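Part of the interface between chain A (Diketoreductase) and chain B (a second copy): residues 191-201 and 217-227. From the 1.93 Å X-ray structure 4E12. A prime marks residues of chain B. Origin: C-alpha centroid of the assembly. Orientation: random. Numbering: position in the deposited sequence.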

# COMPACT_ATOMS: atom_id res chain seq x y z
N TYR A 191 3.06 5.85 -14.33
CA TYR A 191 4.21 6.45 -13.65
C TYR A 191 4.57 5.58 -12.44
O TYR A 191 4.53 4.34 -12.52
N VAL A 192 4.88 6.22 -11.31
CA VAL A 192 5.20 5.53 -10.07
C VAL A 192 3.99 5.39 -9.14
O VAL A 192 3.62 4.28 -8.75
N LEU A 193 3.37 6.51 -8.77
CA LEU A 193 2.32 6.44 -7.75
C LEU A 193 1.16 5.51 -8.11
O LEU A 193 0.77 4.65 -7.31
N ASN A 194 0.57 5.71 -9.28
CA ASN A 194 -0.54 4.88 -9.72
C ASN A 194 -0.09 3.43 -9.87
O ASN A 194 -0.87 2.50 -9.63
N SER A 195 1.16 3.22 -10.26
CA SER A 195 1.67 1.87 -10.40
C SER A 195 1.71 1.17 -9.07
O SER A 195 1.54 -0.05 -9.02
N LEU A 196 1.90 1.92 -7.99
CA LEU A 196 1.94 1.31 -6.67
C LEU A 196 0.56 1.21 -6.06
O LEU A 196 0.22 0.21 -5.42
N LEU A 197 -0.24 2.27 -6.23
CA LEU A 197 -1.53 2.34 -5.59
C LEU A 197 -2.58 1.41 -6.19
O LEU A 197 -3.34 0.79 -5.46
N VAL A 198 -2.65 1.31 -7.52
CA VAL A 198 -3.69 0.49 -8.11
C VAL A 198 -3.62 -0.96 -7.64
O VAL A 198 -4.65 -1.55 -7.33
N PRO A 199 -2.41 -1.56 -7.57
CA PRO A 199 -2.38 -2.94 -7.09
C PRO A 199 -2.91 -3.15 -5.66
O PRO A 199 -3.56 -4.16 -5.36
N LEU A 200 -2.64 -2.19 -4.79
CA LEU A 200 -3.18 -2.23 -3.43
C LEU A 200 -4.72 -2.14 -3.43
O LEU A 200 -5.41 -2.94 -2.78
N LEU A 201 -5.26 -1.19 -4.19
CA LEU A 201 -6.70 -1.01 -4.24
C LEU A 201 -7.41 -2.18 -4.94
O LEU A 201 -8.50 -2.55 -4.51
N THR B 217 13.26 6.96 -4.61
CA THR B 217 12.22 7.66 -5.33
C THR B 217 10.87 6.94 -5.18
O THR B 217 9.82 7.57 -5.01
N ILE B 218 10.90 5.63 -5.24
CA ILE B 218 9.68 4.83 -5.13
C ILE B 218 9.09 5.02 -3.73
O ILE B 218 7.89 5.27 -3.57
N ASP B 219 9.95 4.95 -2.72
CA ASP B 219 9.49 5.11 -1.35
C ASP B 219 8.93 6.50 -1.07
O ASP B 219 7.86 6.61 -0.46
N LYS B 220 9.62 7.57 -1.49
CA LYS B 220 9.10 8.91 -1.20
C LYS B 220 7.76 9.13 -1.92
O LYS B 220 6.84 9.76 -1.38
N THR B 221 7.62 8.56 -3.11
CA THR B 221 6.35 8.65 -3.80
C THR B 221 5.24 8.05 -2.96
O THR B 221 4.16 8.64 -2.86
N TRP B 222 5.47 6.87 -2.39
CA TRP B 222 4.44 6.23 -1.58
C TRP B 222 4.13 7.01 -0.31
O TRP B 222 2.96 7.16 0.06
N ARG B 223 5.17 7.51 0.35
CA ARG B 223 4.98 8.24 1.59
C ARG B 223 4.20 9.53 1.36
O ARG B 223 3.26 9.83 2.09
N ILE B 224 4.58 10.26 0.32
CA ILE B 224 3.93 11.52 -0.01
C ILE B 224 2.54 11.30 -0.58
O ILE B 224 1.60 12.02 -0.24
N GLY B 225 2.41 10.29 -1.43
CA GLY B 225 1.16 10.07 -2.12
C GLY B 225 0.06 9.46 -1.28
O GLY B 225 -1.12 9.67 -1.56
N THR B 226 0.42 8.72 -0.24
CA THR B 226 -0.60 8.06 0.58
C THR B 226 -0.49 8.46 2.04
O THR B 226 -1.34 8.09 2.85
N GLY B 227 0.57 9.19 2.40
CA GLY B 227 0.78 9.51 3.79
C GLY B 227 1.34 8.37 4.62
O GLY B 227 1.55 8.54 5.83

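What fills the centre of this contact? The indole of Trp222′ does, seated as a knob in a hole formed by Leu193, Leu196, Leu197 and Leu200. Its CA-to-CB bond points sideways, but chi1 in t (-170°) and chi2 of -114° bring the ring in among the four leucines, and it has the largest covered area of any residue here. At the ring edge, near its plane, Leu200 CD2 lies 3.5 Å from Trp222′ CH2 and Leu197 CA lies 3.7 Å from Trp222′ CZ3. Leu196 CB approaches obliquely, 3.7 Å from Trp222′ CE3, and Leu193 CD1 is more distant, 4.4 Å from the same Trp222′ CE3.

How do the leucines shape that hole? Leu196 and Leu200 point toward the partner helix, whereas Leu193 and Leu197 leave their backbone sideways. Leu193, Leu197 and Leu200 share the t, p rotamer, while Leu196 is m, t. In that conformation Leu196 packs beside the indole and also reaches a second neighbour, its CD1 lying 4.0 Å from Ile218′ CG2; Ile218′ is itself m, t. Leu197 CD1 lies 3.8 Å from Trp222′ CH2 and 4.3 Å from Thr226′ CG2, so it touches both the tryptophan and the end of the helix.

What packs where the two backbones come nearest? Leu193 and Thr221′ have CA atoms 6.1 Å apart, and small groups fill the space between them. Thr221′ points toward chain A in the m rotamer and offers its methyl: Thr221′ CG2 is 3.6 Å from Val192 CG1 and also 3.6 Å from Leu193 CB. Val192, in t, points toward chain B as well. Further along, Leu193 CD1 rests 4.2 Å from Gly225′ CA. An ideal CB on Gly225′ would fall 2.7 Å from Leu193 CD1, a clash, so the bare backbone makes room for the leucine.

Where do the polar groups go, if the contact itself is apolar? No hydrogen bond crosses between the stretches; the hydroxyls of Ser195, Thr221′ and Thr226′ instead bond to backbone carbonyls within their own chains. Thr221′ OG1 donates to Thr217′ O at 2.8 Å, leaving its methyl for the contact. Thr226′, in p, does likewise: OG1 donates to Trp222′ O at 2.7 Å, while CG2 faces Leu197. On the other chain, Ser195 OG donates to Tyr191 O at 2.6 Å, and Ser195 is out of reach of chain B's stretch. Asp219′ and Arg223′ take no part in the packing and find hydrogen-bond partners elsewhere in the structure.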

# COMPACT_ATOMS: atom_id res chain seq x y z
CB TYR A 191 3.88 7.90 -13.22
CG TYR A 191 3.44 8.79 -14.38
CD1 TYR A 191 4.35 9.60 -15.05
CD2 TYR A 191 2.12 8.81 -14.81
CE1 TYR A 191 3.96 10.42 -16.13
CE2 TYR A 191 1.71 9.62 -15.89
CZ TYR A 191 2.64 10.42 -16.54
OH TYR A 191 2.26 11.22 -17.60
CB VAL A 192 6.37 6.22 -9.30
CG1 VAL A 192 6.58 5.54 -7.95
CG2 VAL A 192 7.66 6.14 -10.11
CB LEU A 193 1.78 7.83 -7.43
CG LEU A 193 0.64 7.81 -6.41
CD1 LEU A 193 1.05 7.14 -5.10
CD2 LEU A 193 0.17 9.23 -6.19
CB ASN A 194 -1.12 5.41 -11.02
CG ASN A 194 -1.73 6.79 -10.85
OD1 ASN A 194 -2.16 7.16 -9.76
ND2 ASN A 194 -1.76 7.57 -11.93
CB SER A 195 3.06 1.85 -11.06
OG SER A 195 2.93 2.23 -12.42
CB LEU A 196 2.81 2.14 -5.72
CG LEU A 196 4.30 2.29 -6.01
CD1 LEU A 196 4.88 3.18 -4.93
CD2 LEU A 196 4.94 0.91 -5.96
CB LEU A 197 -2.05 3.77 -5.57
CG LEU A 197 -3.36 3.98 -4.84
CD1 LEU A 197 -3.20 3.70 -3.35
CD2 LEU A 197 -3.81 5.41 -5.09
CB VAL A 198 -3.71 0.60 -9.66
CG1 VAL A 198 -4.60 -0.50 -10.26
CG2 VAL A 198 -4.24 1.97 -10.04
CB PRO A 199 -0.91 -3.35 -7.26
CG PRO A 199 -0.43 -2.49 -8.38
CD PRO A 199 -1.13 -1.16 -8.18
CB LEU A 200 -2.58 -1.07 -2.61
CG LEU A 200 -3.11 -0.93 -1.19
CD1 LEU A 200 -2.87 -2.25 -0.44
CD2 LEU A 200 -2.40 0.26 -0.51
CB LEU A 201 -7.08 0.32 -4.91
CG LEU A 201 -6.54 1.58 -4.24
CD1 LEU A 201 -7.00 2.81 -5.01
CD2 LEU A 201 -6.99 1.66 -2.78
CB THR B 217 12.59 7.75 -6.81
OG1 THR B 217 13.80 8.50 -6.92
CG2 THR B 217 11.51 8.45 -7.60
CB ILE B 218 9.98 3.36 -5.46
CG1 ILE B 218 10.53 3.27 -6.90
CG2 ILE B 218 8.77 2.48 -5.25
CD1 ILE B 218 11.02 1.91 -7.32
CB ASP B 219 10.57 4.77 -0.32
CG ASP B 219 10.81 3.27 -0.20
OD1 ASP B 219 10.10 2.48 -0.85
OD2 ASP B 219 11.70 2.88 0.58
CB LYS B 220 10.12 10.03 -1.48
CG LYS B 220 10.47 10.29 -2.93
CD LYS B 220 11.49 11.44 -3.04
CE LYS B 220 11.95 11.67 -4.48
NZ LYS B 220 12.97 12.74 -4.59
CB THR B 221 6.39 7.92 -5.14
OG1 THR B 221 7.40 8.48 -5.98
CG2 THR B 221 5.04 8.05 -5.83
CB TRP B 222 4.84 4.80 -1.21
CG TRP B 222 3.74 4.01 -0.58
CD1 TRP B 222 3.70 3.54 0.70
CD2 TRP B 222 2.51 3.58 -1.21
NE1 TRP B 222 2.55 2.83 0.91
CE2 TRP B 222 1.80 2.83 -0.24
CE3 TRP B 222 1.95 3.75 -2.48
CZ2 TRP B 222 0.55 2.24 -0.52
CZ3 TRP B 222 0.72 3.18 -2.75
CH2 TRP B 222 0.03 2.43 -1.78
CB ARG B 223 6.31 8.51 2.28
CG ARG B 223 7.03 7.24 2.73
CD ARG B 223 8.12 7.58 3.73
NE ARG B 223 8.97 8.63 3.21
CZ ARG B 223 10.12 8.45 2.57
NH1 ARG B 223 10.58 7.23 2.35
NH2 ARG B 223 10.82 9.51 2.15
CB ILE B 224 4.78 12.33 -1.01
CG1 ILE B 224 6.11 12.72 -0.36
CG2 ILE B 224 4.01 13.55 -1.51
CD1 ILE B 224 7.01 13.55 -1.24
CB THR B 226 -0.49 6.52 0.50
OG1 THR B 226 0.75 6.10 1.09
CG2 THR B 226 -0.53 6.07 -0.95